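Local coordinates for methanogen homoaconitase small subunit (Methanocaldococcus jannaschii, PDB 2PKP), which forms, with its large-subunit partner HacA, a hydro-lyase that reversibly dehydrates (R)-homocitrate to cis-homoaconitate and hydrates the latter to homoisocitrate, at residues A[7-11]-A[45-49]; A[10-16]-A[57-63]; A[81-87]-A[102-108]. One frame throughout, in Å; residues are numbered along the deposited sequence.

Contact 1. Residues A[7-11]-A[45-49]; sequences AHKFG and FPKKV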
loop_
_atom_site.group_PDB
_atom_site.type_symbol
_atom_site.label_atom_id
_atom_site.label_comp_id
_atom_site.label_asym_id
_atom_site.label_seq_id
_atom_site.Cartn_x
_atom_site.Cartn_y
_atom_site.Cartn_z
ATOM N N ALA A 7 -14.811 3.813 -2.079
ATOM C CA ALA A 7 -15.273 4.112 -0.735
ATOM C C ALA A 7 -16.382 3.164 -0.279
ATOM O O ALA A 7 -17.307 2.873 -1.029
ATOM C CB ALA A 7 -15.776 5.548 -0.682
ATOM N N HIS A 8 -16.279 2.674 0.952
ATOM C CA HIS A 8 -17.310 1.802 1.506
ATOM C C HIS A 8 -17.846 2.616 2.668
ATOM O O HIS A 8 -17.175 2.782 3.687
ATOM C CB HIS A 8 -16.713 0.475 1.977
ATOM C CG HIS A 8 -16.156 -0.357 0.862
ATOM N ND1 HIS A 8 -14.853 -0.238 0.421
ATOM C CD2 HIS A 8 -16.739 -1.284 0.068
ATOM C CE1 HIS A 8 -14.660 -1.059 -0.595
ATOM N NE2 HIS A 8 -15.787 -1.704 -0.832
ATOM N N LYS A 9 -19.051 3.146 2.489
ATOM C CA LYS A 9 -19.655 4.017 3.479
ATOM C C LYS A 9 -20.523 3.385 4.563
ATOM O O LYS A 9 -21.382 2.550 4.292
ATOM C CB LYS A 9 -20.456 5.117 2.779
ATOM C CG LYS A 9 -21.006 6.120 3.766
ATOM C CD LYS A 9 -21.546 7.369 3.122
ATOM C CE LYS A 9 -21.742 8.449 4.192
ATOM N NZ LYS A 9 -22.208 9.727 3.624
ATOM N N PHE A 10 -20.290 3.833 5.789
ATOM C CA PHE A 10 -21.015 3.372 6.965
ATOM C C PHE A 10 -21.508 4.602 7.732
ATOM O O PHE A 10 -21.075 5.728 7.452
ATOM C CB PHE A 10 -20.083 2.535 7.837
ATOM C CG PHE A 10 -19.563 1.306 7.150
ATOM C CD1 PHE A 10 -20.234 0.091 7.262
ATOM C CD2 PHE A 10 -18.411 1.364 6.372
ATOM C CE1 PHE A 10 -19.763 -1.052 6.612
ATOM C CE2 PHE A 10 -17.930 0.229 5.714
ATOM C CZ PHE A 10 -18.606 -0.982 5.834
ATOM N N GLY A 11 -22.404 4.388 8.696
ATOM C CA GLY A 11 -22.949 5.495 9.464
ATOM C C GLY A 11 -22.194 5.904 10.715
ATOM O O GLY A 11 -20.967 5.804 10.787
ATOM N N PHE A 45 -19.043 -7.118 3.333
ATOM C CA PHE A 45 -17.819 -6.317 3.217
ATOM C C PHE A 45 -16.563 -7.109 2.852
ATOM O O PHE A 45 -15.878 -6.781 1.889
ATOM C CB PHE A 45 -17.547 -5.544 4.514
ATOM C CG PHE A 45 -16.366 -4.614 4.425
ATOM C CD1 PHE A 45 -16.477 -3.390 3.777
ATOM C CD2 PHE A 45 -15.130 -4.986 4.941
ATOM C CE1 PHE A 45 -15.369 -2.553 3.640
ATOM C CE2 PHE A 45 -14.016 -4.154 4.807
ATOM C CZ PHE A 45 -14.141 -2.937 4.154
ATOM N N PRO A 46 -16.242 -8.163 3.618
ATOM C CA PRO A 46 -15.046 -8.961 3.324
ATOM C C PRO A 46 -14.961 -9.450 1.877
ATOM O O PRO A 46 -13.870 -9.610 1.332
ATOM C CB PRO A 46 -15.153 -10.120 4.316
ATOM C CG PRO A 46 -15.893 -9.523 5.458
ATOM C CD PRO A 46 -16.977 -8.742 4.756
ATOM N N LYS A 47 -16.117 -9.682 1.260
ATOM C CA LYS A 47 -16.172 -10.165 -0.118
ATOM C C LYS A 47 -16.202 -9.049 -1.166
ATOM O O LYS A 47 -15.981 -9.303 -2.350
ATOM C CB LYS A 47 -17.401 -11.065 -0.303
ATOM C CG LYS A 47 -17.493 -12.214 0.699
ATOM C CD LYS A 47 -16.334 -13.193 0.553
ATOM C CE LYS A 47 -16.434 -14.318 1.573
ATOM N NZ LYS A 47 -15.410 -15.380 1.346
ATOM N N LYS A 48 -16.480 -7.819 -0.733
ATOM C CA LYS A 48 -16.543 -6.676 -1.647
ATOM C C LYS A 48 -15.266 -5.837 -1.651
ATOM O O LYS A 48 -14.863 -5.311 -2.689
ATOM C CB LYS A 48 -17.699 -5.742 -1.274
ATOM C CG LYS A 48 -19.090 -6.342 -1.299
ATOM C CD LYS A 48 -20.090 -5.339 -0.728
ATOM C CE LYS A 48 -21.520 -5.868 -0.757
ATOM N NZ LYS A 48 -22.471 -4.945 -0.066
ATOM N N VAL A 49 -14.643 -5.702 -0.483
ATOM C CA VAL A 49 -13.442 -4.888 -0.342
ATOM C C VAL A 49 -12.251 -5.356 -1.177
ATOM O O VAL A 49 -12.030 -6.554 -1.360
ATOM C CB VAL A 49 -13.005 -4.800 1.141
ATOM C CG1 VAL A 49 -12.567 -6.166 1.642
ATOM C CG2 VAL A 49 -11.884 -3.789 1.294
#
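An aromatic cluster of His8, Phe10 and Phe45 joins the C-terminal end of strand 2-9 and the loop just after it to the short helix 45-48. Phe45, in the first turn of that helix, meets both other rings. It turns its edge to the face of His8, with centroids 5.2 Å apart, planes at 80° and His8 CG 3.6 Å from Phe45 CE1: a T-shaped pair. Phe10 in turn sets its edge toward the face of Phe45 in an offset edge-to-face pair, with planes at 62° and Phe10 CZ 3.8 Å from Phe45 CD1. His8 and Phe10, two residues apart, both direct CA-to-CB toward the helix, so a single phenylalanine can engage the two. The imidazole also lies beside Lys48 and Val49 at the end of the helix. No hydrogen bond crosses the contact; aromatic rings suit the place because the slightly positive C-H edge of one can rest on the electron-rich face of the next. Helix 45-48 closes its own turn through Lys48 N and Val49 N, both 2.9 Å from Phe45 O. Phe10 and Phe45 also touch Ile55 of strand 54-57, making this a helix-on-sheet packing of the aconitase swivel-domain fold.

Contact 2. Residues A[10-16]-A[57-63]; sequences FGDDVDT and AGENFGC. With ZN (zinc ion), chain B.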
loop_
_atom_site.group_PDB
_atom_site.type_symbol
_atom_site.label_atom_id
_atom_site.label_comp_id
_atom_site.label_asym_id
_atom_site.label_seq_id
_atom_site.Cartn_x
_atom_site.Cartn_y
_atom_site.Cartn_z
ATOM N N PHE A 10 -20.290 3.833 5.789
ATOM C CA PHE A 10 -21.015 3.372 6.965
ATOM C C PHE A 10 -21.508 4.602 7.732
ATOM O O PHE A 10 -21.075 5.728 7.452
ATOM C CB PHE A 10 -20.083 2.535 7.837
ATOM C CG PHE A 10 -19.563 1.306 7.150
ATOM C CD1 PHE A 10 -20.234 0.091 7.262
ATOM C CD2 PHE A 10 -18.411 1.364 6.372
ATOM C CE1 PHE A 10 -19.763 -1.052 6.612
ATOM C CE2 PHE A 10 -17.930 0.229 5.714
ATOM C CZ PHE A 10 -18.606 -0.982 5.834
ATOM N N GLY A 11 -22.404 4.388 8.696
ATOM C CA GLY A 11 -22.949 5.495 9.464
ATOM C C GLY A 11 -22.194 5.904 10.715
ATOM O O GLY A 11 -20.967 5.804 10.787
ATOM N N ASP A 12 -22.944 6.385 11.704
ATOM C CA ASP A 12 -22.376 6.827 12.974
ATOM C C ASP A 12 -22.183 5.683 13.959
ATOM O O ASP A 12 -22.800 4.624 13.846
ATOM C CB ASP A 12 -23.276 7.877 13.646
ATOM C CG ASP A 12 -23.399 9.158 12.843
ATOM O OD1 ASP A 12 -22.372 9.647 12.326
ATOM O OD2 ASP A 12 -24.525 9.688 12.744
ATOM N N ASP A 13 -21.303 5.922 14.921
ATOM C CA ASP A 13 -21.011 4.982 15.989
ATOM C C ASP A 13 -20.691 3.551 15.592
ATOM O O ASP A 13 -21.188 2.608 16.212
ATOM C CB ASP A 13 -22.170 4.970 16.990
ATOM C CG ASP A 13 -21.751 4.455 18.348
ATOM O OD1 ASP A 13 -20.769 5.000 18.894
ATOM O OD2 ASP A 13 -22.392 3.518 18.870
ATOM N N VAL A 14 -19.867 3.376 14.564
ATOM C CA VAL A 14 -19.474 2.034 14.153
ATOM C C VAL A 14 -18.434 1.571 15.172
ATOM O O VAL A 14 -17.268 1.966 15.098
ATOM C CB VAL A 14 -18.840 2.041 12.762
ATOM C CG1 VAL A 14 -18.384 0.643 12.406
ATOM C CG2 VAL A 14 -19.838 2.565 11.742
ATOM N N ASP A 15 -18.852 0.736 16.121
ATOM C CA ASP A 15 -17.948 0.277 17.177
ATOM C C ASP A 15 -17.070 -0.911 16.823
ATOM O O ASP A 15 -17.256 -1.554 15.794
ATOM C CB ASP A 15 -18.736 -0.040 18.458
ATOM C CG ASP A 15 -19.689 -1.209 18.291
ATOM O OD1 ASP A 15 -19.233 -2.322 17.951
ATOM O OD2 ASP A 15 -20.901 -1.012 18.508
ATOM N N THR A 16 -16.112 -1.196 17.699
ATOM C CA THR A 16 -15.175 -2.294 17.501
ATOM C C THR A 16 -15.838 -3.647 17.254
ATOM O O THR A 16 -15.310 -4.461 16.498
ATOM C CB THR A 16 -14.208 -2.424 18.697
ATOM O OG1 THR A 16 -14.957 -2.487 19.917
ATOM C CG2 THR A 16 -13.258 -1.229 18.747
ATOM N N ALA A 57 -16.827 6.609 7.160
ATOM C CA ALA A 57 -17.865 6.524 8.181
ATOM C C ALA A 57 -18.278 7.860 8.773
ATOM O O ALA A 57 -17.706 8.910 8.458
ATOM C CB ALA A 57 -17.418 5.587 9.294
ATOM N N GLY A 58 -19.279 7.803 9.643
ATOM C CA GLY A 58 -19.787 8.999 10.282
ATOM C C GLY A 58 -19.041 9.354 11.550
ATOM O O GLY A 58 -17.813 9.292 11.607
ATOM N N GLU A 59 -19.791 9.709 12.584
ATOM C CA GLU A 59 -19.199 10.098 13.857
ATOM C C GLU A 59 -18.754 8.924 14.711
ATOM O O GLU A 59 -19.287 7.817 14.608
ATOM C CB GLU A 59 -20.206 10.931 14.667
ATOM C CG GLU A 59 -20.675 12.190 13.975
ATOM C CD GLU A 59 -19.677 13.322 14.098
ATOM O OE1 GLU A 59 -18.483 13.043 14.328
ATOM O OE2 GLU A 59 -20.081 14.494 13.952
ATOM N N ASN A 60 -17.751 9.183 15.539
ATOM C CA ASN A 60 -17.254 8.210 16.497
ATOM C C ASN A 60 -16.904 6.815 15.972
ATOM O O ASN A 60 -17.254 5.805 16.587
ATOM C CB ASN A 60 -18.291 8.121 17.627
ATOM C CG ASN A 60 -17.763 7.429 18.861
ATOM O OD1 ASN A 60 -16.604 7.606 19.245
ATOM N ND2 ASN A 60 -18.622 6.655 19.508
ATOM N N PHE A 61 -16.188 6.753 14.853
ATOM C CA PHE A 61 -15.792 5.468 14.285
ATOM C C PHE A 61 -14.798 4.764 15.214
ATOM O O PHE A 61 -13.898 5.395 15.776
ATOM C CB PHE A 61 -15.137 5.669 12.912
ATOM C CG PHE A 61 -14.781 4.381 12.218
ATOM C CD1 PHE A 61 -15.737 3.685 11.485
ATOM C CD2 PHE A 61 -13.496 3.861 12.305
ATOM C CE1 PHE A 61 -15.424 2.487 10.848
ATOM C CE2 PHE A 61 -13.166 2.659 11.672
ATOM C CZ PHE A 61 -14.137 1.972 10.941
ATOM N N GLY A 62 -14.958 3.453 15.359
ATOM C CA GLY A 62 -14.061 2.689 16.212
ATOM C C GLY A 62 -14.451 2.742 17.678
ATOM O O GLY A 62 -13.687 2.341 18.552
ATOM N N CYS A 63 -15.653 3.240 17.941
ATOM C CA CYS A 63 -16.168 3.362 19.293
ATOM C C CYS A 63 -16.070 2.086 20.111
ATOM O O CYS A 63 -16.152 0.976 19.582
ATOM C CB CYS A 63 -17.635 3.795 19.263
ATOM S SG CYS A 63 -18.406 3.804 20.903
HETATM ZN ZN ZN B . -20.542 3.748 20.522
HETATM O O HOH W 1 -18.879 5.525 12.788
HETATM O O HOH W 2 -20.933 1.825 20.426
#
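Phe10 opens the pairing with a CA-H...O contact, its O lying 3.4 Å from Ala57 CA. Gly11 O then accepts from Gly58 N (2.9 Å), and Asp12 OD1 takes the amide Glu59 N at 2.6 Å, almost in line with the N-H. Gly58 suits this place: a CB there would clash with Asp12 OD1. Asp13 N returns a bond to Glu59 O (2.8 Å), while water 1 links Gly11 O, Val14 N and Glu59 O. Both loops follow parallel strands of the sheet, and here they build a zinc site: Asp13 binds through OD1 (2.1 Å) and OD2 (2.5 Å), Cys63 through SG (2.2 Å), and water 2 at 2.0 Å. Carboxylate and thiolate are natural zinc ligands, and Asn60 ND2 donates a hydrogen bond to Asp13 OD1 (2.8 Å). Val14 packs its CB 3.7 Å from Phe61 CD1, and its O accepts from Gly62 N (2.8 Å); Gly62 is third in the type II turn Asn60 to Cys63, its positive phi easy for glycine. Asp15 N-caps helix 16-19, its OD1 accepting from Ala18 N, and Thr16 N reaches Cys63 O at 2.9 Å.

Contact 3. Residues A[81-87]-A[102-108]; sequences AVIAKSF and PIIANTD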
loop_
_atom_site.group_PDB
_atom_site.type_symbol
_atom_site.label_atom_id
_atom_site.label_comp_id
_atom_site.label_asym_id
_atom_site.label_seq_id
_atom_site.Cartn_x
_atom_site.Cartn_y
_atom_site.Cartn_z
ATOM N N ALA A 81 -6.431 3.681 4.738
ATOM C CA ALA A 81 -7.022 4.807 5.443
ATOM C C ALA A 81 -8.510 4.670 5.713
ATOM O O ALA A 81 -9.233 3.959 5.016
ATOM C CB ALA A 81 -6.763 6.105 4.662
ATOM N N VAL A 82 -8.955 5.378 6.741
ATOM C CA VAL A 82 -10.354 5.399 7.119
ATOM C C VAL A 82 -10.712 6.866 7.203
ATOM O O VAL A 82 -10.014 7.642 7.856
ATOM C CB VAL A 82 -10.581 4.756 8.504
ATOM C CG1 VAL A 82 -12.032 4.885 8.909
ATOM C CG2 VAL A 82 -10.171 3.302 8.464
ATOM N N ILE A 83 -11.782 7.251 6.527
ATOM C CA ILE A 83 -12.225 8.635 6.562
ATOM C C ILE A 83 -13.487 8.692 7.415
ATOM O O ILE A 83 -14.442 7.960 7.157
ATOM C CB ILE A 83 -12.558 9.154 5.146
ATOM C CG1 ILE A 83 -11.364 8.936 4.212
ATOM C CG2 ILE A 83 -12.903 10.641 5.202
ATOM C CD1 ILE A 83 -11.671 9.272 2.744
ATOM N N ALA A 84 -13.494 9.548 8.428
ATOM C CA ALA A 84 -14.668 9.672 9.289
ATOM C C ALA A 84 -14.839 11.108 9.777
ATOM O O ALA A 84 -13.921 11.926 9.653
ATOM C CB ALA A 84 -14.545 8.721 10.489
ATOM N N LYS A 85 -16.019 11.412 10.319
ATOM C CA LYS A 85 -16.289 12.744 10.850
ATOM C C LYS A 85 -15.522 12.889 12.159
ATOM O O LYS A 85 -15.053 13.971 12.496
ATOM C CB LYS A 85 -17.785 12.943 11.101
ATOM C CG LYS A 85 -18.631 13.006 9.843
ATOM C CD LYS A 85 -20.077 13.340 10.188
ATOM C CE LYS A 85 -20.955 13.383 8.954
ATOM N NZ LYS A 85 -22.366 13.703 9.305
ATOM N N SER A 86 -15.413 11.788 12.897
ATOM C CA SER A 86 -14.666 11.766 14.151
ATOM C C SER A 86 -14.299 10.325 14.500
ATOM O O SER A 86 -14.950 9.378 14.049
ATOM C CB SER A 86 -15.465 12.413 15.292
ATOM O OG SER A 86 -16.670 11.720 15.553
ATOM N N PHE A 87 -13.250 10.168 15.302
ATOM C CA PHE A 87 -12.760 8.852 15.695
ATOM C C PHE A 87 -12.710 8.665 17.202
ATOM O O PHE A 87 -12.334 9.583 17.934
ATOM C CB PHE A 87 -11.336 8.637 15.179
ATOM C CG PHE A 87 -11.231 8.487 13.691
ATOM C CD1 PHE A 87 -11.409 7.243 13.092
ATOM C CD2 PHE A 87 -10.916 9.581 12.888
ATOM C CE1 PHE A 87 -11.269 7.086 11.716
ATOM C CE2 PHE A 87 -10.773 9.437 11.508
ATOM C CZ PHE A 87 -10.949 8.187 10.921
ATOM N N PRO A 102 -5.965 7.567 9.954
ATOM C CA PRO A 102 -7.293 8.075 10.287
ATOM C C PRO A 102 -7.392 9.486 9.709
ATOM O O PRO A 102 -6.588 10.362 10.043
ATOM C CB PRO A 102 -7.300 8.093 11.816
ATOM C CG PRO A 102 -5.952 7.478 12.231
ATOM C CD PRO A 102 -5.046 7.770 11.081
ATOM N N ILE A 103 -8.369 9.699 8.839
ATOM C CA ILE A 103 -8.568 10.998 8.214
ATOM C C ILE A 103 -9.922 11.578 8.627
ATOM O O ILE A 103 -10.936 10.883 8.581
ATOM C CB ILE A 103 -8.492 10.854 6.686
ATOM C CG1 ILE A 103 -7.065 10.459 6.294
ATOM C CG2 ILE A 103 -8.924 12.146 6.005
ATOM C CD1 ILE A 103 -6.933 9.985 4.887
ATOM N N ILE A 104 -9.928 12.840 9.047
ATOM C CA ILE A 104 -11.164 13.512 9.458
ATOM C C ILE A 104 -11.708 14.383 8.328
ATOM O O ILE A 104 -10.965 15.143 7.716
ATOM C CB ILE A 104 -10.923 14.400 10.703
ATOM C CG1 ILE A 104 -10.556 13.512 11.895
ATOM C CG2 ILE A 104 -12.177 15.239 11.021
ATOM C CD1 ILE A 104 -10.235 14.289 13.163
ATOM N N ALA A 105 -13.003 14.255 8.048
ATOM C CA ALA A 105 -13.653 15.034 6.992
ATOM C C ALA A 105 -15.168 14.943 7.115
ATOM O O ALA A 105 -15.691 14.099 7.853
ATOM C CB ALA A 105 -13.223 14.516 5.615
ATOM N N ASN A 106 -15.879 15.810 6.395
ATOM C CA ASN A 106 -17.333 15.760 6.425
ATOM C C ASN A 106 -17.740 14.651 5.463
ATOM O O ASN A 106 -17.916 14.886 4.264
ATOM C CB ASN A 106 -17.955 17.088 5.983
ATOM C CG ASN A 106 -19.475 17.041 5.995
ATOM O OD1 ASN A 106 -20.078 16.052 6.435
ATOM N ND2 ASN A 106 -20.104 18.105 5.514
ATOM N N THR A 107 -17.896 13.443 5.992
ATOM C CA THR A 107 -18.237 12.305 5.157
ATOM C C THR A 107 -19.642 12.310 4.577
ATOM O O THR A 107 -20.002 11.391 3.850
ATOM C CB THR A 107 -17.997 10.980 5.890
ATOM O OG1 THR A 107 -18.779 10.945 7.085
ATOM C CG2 THR A 107 -16.528 10.838 6.243
ATOM N N ASP A 108 -20.447 13.318 4.899
ATOM C CA ASP A 108 -21.781 13.382 4.301
ATOM C C ASP A 108 -21.567 13.669 2.804
ATOM O O ASP A 108 -22.441 13.419 1.978
ATOM C CB ASP A 108 -22.631 14.512 4.910
ATOM C CG ASP A 108 -23.031 14.248 6.358
ATOM O OD1 ASP A 108 -23.029 13.076 6.792
ATOM O OD2 ASP A 108 -23.366 15.226 7.062
#
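Ile83 and Ile103 lie side by side on one face of the sheet at the apolar centre, with Ile83 CG1 4.2 Å from Ile103 CB; Ala81 CB meets Ile103 CD1 at 3.9 Å, and Ile83 CG2 meets Ala105 CB at 3.9 Å. Beta-branched isoleucines suit strands, and Ile118 of strand 115-119 packs against this same face. On the face of Val82, Pro102 and Ala84, Phe87 folds back over the neighbouring strand: Pro102 CB sits 3.8 Å from the centroid of the Phe87 ring, a CH-pi contact, and Phe87 CD2 lies 4.1 Å from Ile104 CG1. These strands are the two arms of a beta-alpha-beta unit crossing over through helix 89-98, so they run parallel, at 26°. Their ladder is regular: Ile103 N gives to Val82 O (2.8 Å), Ala84 N to Ile103 O (2.9 Å) and Ala105 N to Ala84 O (3.0 Å). Farther out, Thr107 CG2 touches Ile83 CG2 at 3.8 Å, while its hydroxyl pairs with Ala57 O. At the exposed end, Lys85 extends its all-trans outer chain past Thr107 so that NZ forms a salt bridge with Asp108 OD1 at 2.7 Å. Asn106 OD1 accepts from Asp108 N (3.2 Å) in an Asx turn.

How the contacts relate
Contacts 1 and 2 share Phe10 and Gly11, so the chain passes directly from an aromatic cluster at the end of strand 2-9 to a zinc-binding loop. Contacts 1 and 3 both reach the same sheet, one with a helix packed on it, the other with two of its parallel strands. All three are partly buried, but contact 3 lies deepest, its centre about 9 Å from that of the chain against about 12 Å for the others. Contact 1 is mainly aromatic, with no hydrogen bond across it; contact 3 combines a buried parallel-strand ladder and apolar side chains with a salt bridge at its exposed end; contact 2, built of loops, depends on hydrogen bonds and metal. Ala57 O pairs with Thr107 OG1 (2.7 Å), joining contacts 2 and 3.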